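Local coordinates for protein precorrin-6y methylase (Rhodobacter capsulatus, PDB 3NJR) that methylates precorrin-6Y with S-adenosyl-L-methionine in adenosylcobalamin biosynthesis and probably decarboxylates it too, this chain being the C-terminal domain, at residues R107-T112 with A118-P123. Numbering follows the deposited sequence.
With SAH (S-adenosyl-L-homocysteine), chain C.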
loop_
_atom_site.group_PDB
_atom_site.type_symbol
_atom_site.label_atom_id
_atom_site.label_comp_id
_atom_site.label_asym_id
_atom_site.label_seq_id
_atom_site.Cartn_x
_atom_site.Cartn_y
_atom_site.Cartn_z
ATOM N N ARG A 107 -19.092 30.348 -8.981
ATOM C CA ARG A 107 -18.244 31.471 -9.419
ATOM C C ARG A 107 -16.770 31.098 -9.597
ATOM O O ARG A 107 -16.199 30.390 -8.779
ATOM C CB ARG A 107 -18.260 32.573 -8.354
ATOM C CG ARG A 107 -19.157 33.739 -8.584
ATOM C CD ARG A 107 -19.152 34.634 -7.336
ATOM N NE ARG A 107 -17.908 35.405 -7.184
ATOM C CZ ARG A 107 -17.582 36.109 -6.099
ATOM N NH1 ARG A 107 -18.392 36.140 -5.046
ATOM N NH2 ARG A 107 -16.432 36.786 -6.065
ATOM N N ALA A 108 -16.119 31.629 -10.617
ATOM C CA ALA A 108 -14.663 31.513 -10.660
ATOM C C ALA A 108 -14.019 32.822 -10.254
ATOM O O ALA A 108 -14.473 33.890 -10.658
ATOM C CB ALA A 108 -14.190 31.098 -12.025
ATOM N N VAL A 109 -12.981 32.731 -9.429
ATOM C CA VAL A 109 -12.150 33.876 -9.068
ATOM C C VAL A 109 -10.722 33.570 -9.524
ATOM O O VAL A 109 -10.100 32.609 -9.058
ATOM C CB VAL A 109 -12.201 34.190 -7.533
ATOM C CG1 VAL A 109 -11.151 35.217 -7.140
ATOM C CG2 VAL A 109 -13.576 34.683 -7.126
ATOM N N GLN A 110 -10.210 34.362 -10.456
ATOM C CA GLN A 110 -8.805 34.232 -10.835
ATOM C C GLN A 110 -7.937 34.888 -9.777
ATOM O O GLN A 110 -8.038 36.095 -9.545
ATOM C CB GLN A 110 -8.527 34.850 -12.205
ATOM C CG GLN A 110 -7.054 34.984 -12.505
ATOM C CD GLN A 110 -6.771 35.201 -13.966
ATOM O OE1 GLN A 110 -5.642 35.020 -14.408
ATOM N NE2 GLN A 110 -7.795 35.579 -14.733
ATOM N N GLY A 111 -7.093 34.087 -9.134
ATOM C CA GLY A 111 -6.218 34.612 -8.091
ATOM C C GLY A 111 -5.543 33.577 -7.215
ATOM O O GLY A 111 -5.558 32.375 -7.503
ATOM N N THR A 112 -4.959 34.063 -6.131
ATOM C CA THR A 112 -4.166 33.255 -5.221
ATOM C C THR A 112 -4.747 33.388 -3.821
ATOM O O THR A 112 -5.080 34.490 -3.378
ATOM C CB THR A 112 -2.704 33.755 -5.227
ATOM O OG1 THR A 112 -2.142 33.510 -6.516
ATOM C CG2 THR A 112 -1.853 33.041 -4.196
ATOM N N ALA A 118 -10.101 37.189 0.607
ATOM C CA ALA A 118 -10.326 38.288 1.570
ATOM C C ALA A 118 -11.675 38.971 1.492
ATOM O O ALA A 118 -12.235 39.330 2.531
ATOM C CB ALA A 118 -9.201 39.332 1.482
ATOM N N ASP A 119 -12.195 39.181 0.285
ATOM C CA ASP A 119 -13.533 39.791 0.170
ATOM C C ASP A 119 -14.677 38.794 -0.082
ATOM O O ASP A 119 -15.801 39.198 -0.404
ATOM C CB ASP A 119 -13.560 40.921 -0.879
ATOM C CG ASP A 119 -13.162 40.445 -2.285
ATOM O OD1 ASP A 119 -12.761 39.253 -2.439
ATOM O OD2 ASP A 119 -13.235 41.281 -3.234
ATOM N N LEU A 120 -14.404 37.502 0.054
ATOM C CA LEU A 120 -15.417 36.508 -0.215
ATOM C C LEU A 120 -16.267 36.307 1.023
ATOM O O LEU A 120 -15.779 36.491 2.143
ATOM C CB LEU A 120 -14.774 35.200 -0.649
ATOM C CG LEU A 120 -13.883 35.299 -1.884
ATOM C CD1 LEU A 120 -13.309 33.936 -2.236
ATOM C CD2 LEU A 120 -14.643 35.890 -3.047
ATOM N N PRO A 121 -17.546 35.953 0.835
ATOM C CA PRO A 121 -18.366 35.588 1.999
ATOM C C PRO A 121 -17.833 34.301 2.618
ATOM O O PRO A 121 -17.302 33.461 1.888
ATOM C CB PRO A 121 -19.760 35.341 1.394
ATOM C CG PRO A 121 -19.508 35.069 -0.077
ATOM C CD PRO A 121 -18.294 35.883 -0.437
ATOM N N LEU A 122 -17.969 34.148 3.933
ATOM C CA LEU A 122 -17.475 32.955 4.623
ATOM C C LEU A 122 -18.243 31.663 4.246
ATOM O O LEU A 122 -19.474 31.654 4.166
ATOM C CB LEU A 122 -17.457 33.168 6.142
ATOM C CG LEU A 122 -16.476 34.215 6.710
ATOM C CD1 LEU A 122 -16.612 34.354 8.230
ATOM C CD2 LEU A 122 -15.015 33.945 6.316
ATOM N N PRO A 123 -17.512 30.559 4.019
ATOM C CA PRO A 123 -18.160 29.371 3.481
ATOM C C PRO A 123 -18.686 28.499 4.600
ATOM O O PRO A 123 -18.350 28.754 5.757
ATOM C CB PRO A 123 -17.004 28.656 2.808
ATOM C CG PRO A 123 -15.835 28.968 3.736
ATOM C CD PRO A 123 -16.046 30.395 4.101
HETATM N N SAH C . -8.956 20.047 -7.501
HETATM C CA SAH C . -8.411 20.221 -8.883
HETATM C CB SAH C . -7.036 19.557 -8.982
HETATM C CG SAH C . -5.928 20.553 -9.345
HETATM S SD SAH C . -4.864 20.829 -7.959
HETATM C C SAH C . -9.381 19.672 -9.905
HETATM O O SAH C . -9.395 20.058 -11.073
HETATM O OXT SAH C . -10.209 18.820 -9.610
HETATM C "C5'" SAH C . -3.610 21.929 -8.573
HETATM C "C4'" SAH C . -4.114 23.344 -8.900
HETATM O "O4'" SAH C . -4.046 24.252 -7.784
HETATM C "C3'" SAH C . -3.271 23.967 -10.008
HETATM O "O3'" SAH C . -4.107 24.260 -11.123
HETATM C "C2'" SAH C . -2.708 25.256 -9.438
HETATM O "O2'" SAH C . -2.709 26.342 -10.377
HETATM C "C1'" SAH C . -3.613 25.542 -8.248
HETATM N N9 SAH C . -2.916 26.396 -7.238
HETATM C C8 SAH C . -1.606 26.334 -6.914
HETATM N N7 SAH C . -1.281 27.261 -5.980
HETATM C C5 SAH C . -2.401 27.948 -5.689
HETATM C C6 SAH C . -2.769 29.061 -4.777
HETATM N N6 SAH C . -1.820 29.612 -3.991
HETATM N N1 SAH C . -4.057 29.500 -4.757
HETATM C C2 SAH C . -4.995 28.944 -5.547
HETATM N N3 SAH C . -4.726 27.928 -6.396
HETATM C C4 SAH C . -3.478 27.385 -6.518
#
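Leu-120 reaches back from a connecting loop to the edge strand it follows, and a single methyl of its side chain, CD2, meets both partners there. Arg-107 NH2 lies 3.6 Å from that methyl, which sits obliquely to the guanidinium plane; Val-109 CG2 stands 4.4 Å away from the same carbon, a looser apolar approach. Arg-107 and Val-109 are two positions apart on strand 106-110 and so point from the same face of the sheet, both toward the loop. An extended chi2 (173°) carries the arginine chain outward, and the bend at chi3 (74°) turns its end toward Leu-120 and along the strand, so that NH2 comes alongside Val-109 CG2. In Leu-120, CG is anti to the carbonyl carbon (chi1 -58°), and this sends the branched end toward the sheet although the CB itself does not point at the strand. Ile-81 and Ile-83 of the neighbouring strand 79-84, together with Trp-60, also touch Leu-120, so that its buried side chain joins the loop to three adjacent parallel strands of the Rossmann-like methyltransferase domain. On the opposite face of the sheet Ala-108 packs against helix 87-99. Just past the strand, the chain enters the S-adenosyl-L-homocysteine pocket, where Thr-112 CG2 comes within 3.4 Å of the adenine amino nitrogen N6. Asp-119 OD1 remains 5.7 Å from Arg-107 NH2, too far for a salt bridge but near enough that its opposite charge may weakly steer the exposed guanidinium. With no hydrogen bond between the segments and about 111 Å² buried, the contact is sparse: the arginine lies obliquely against one methyl of the leucine, and cohesion is probably mainly van der Waals and hydrophobic.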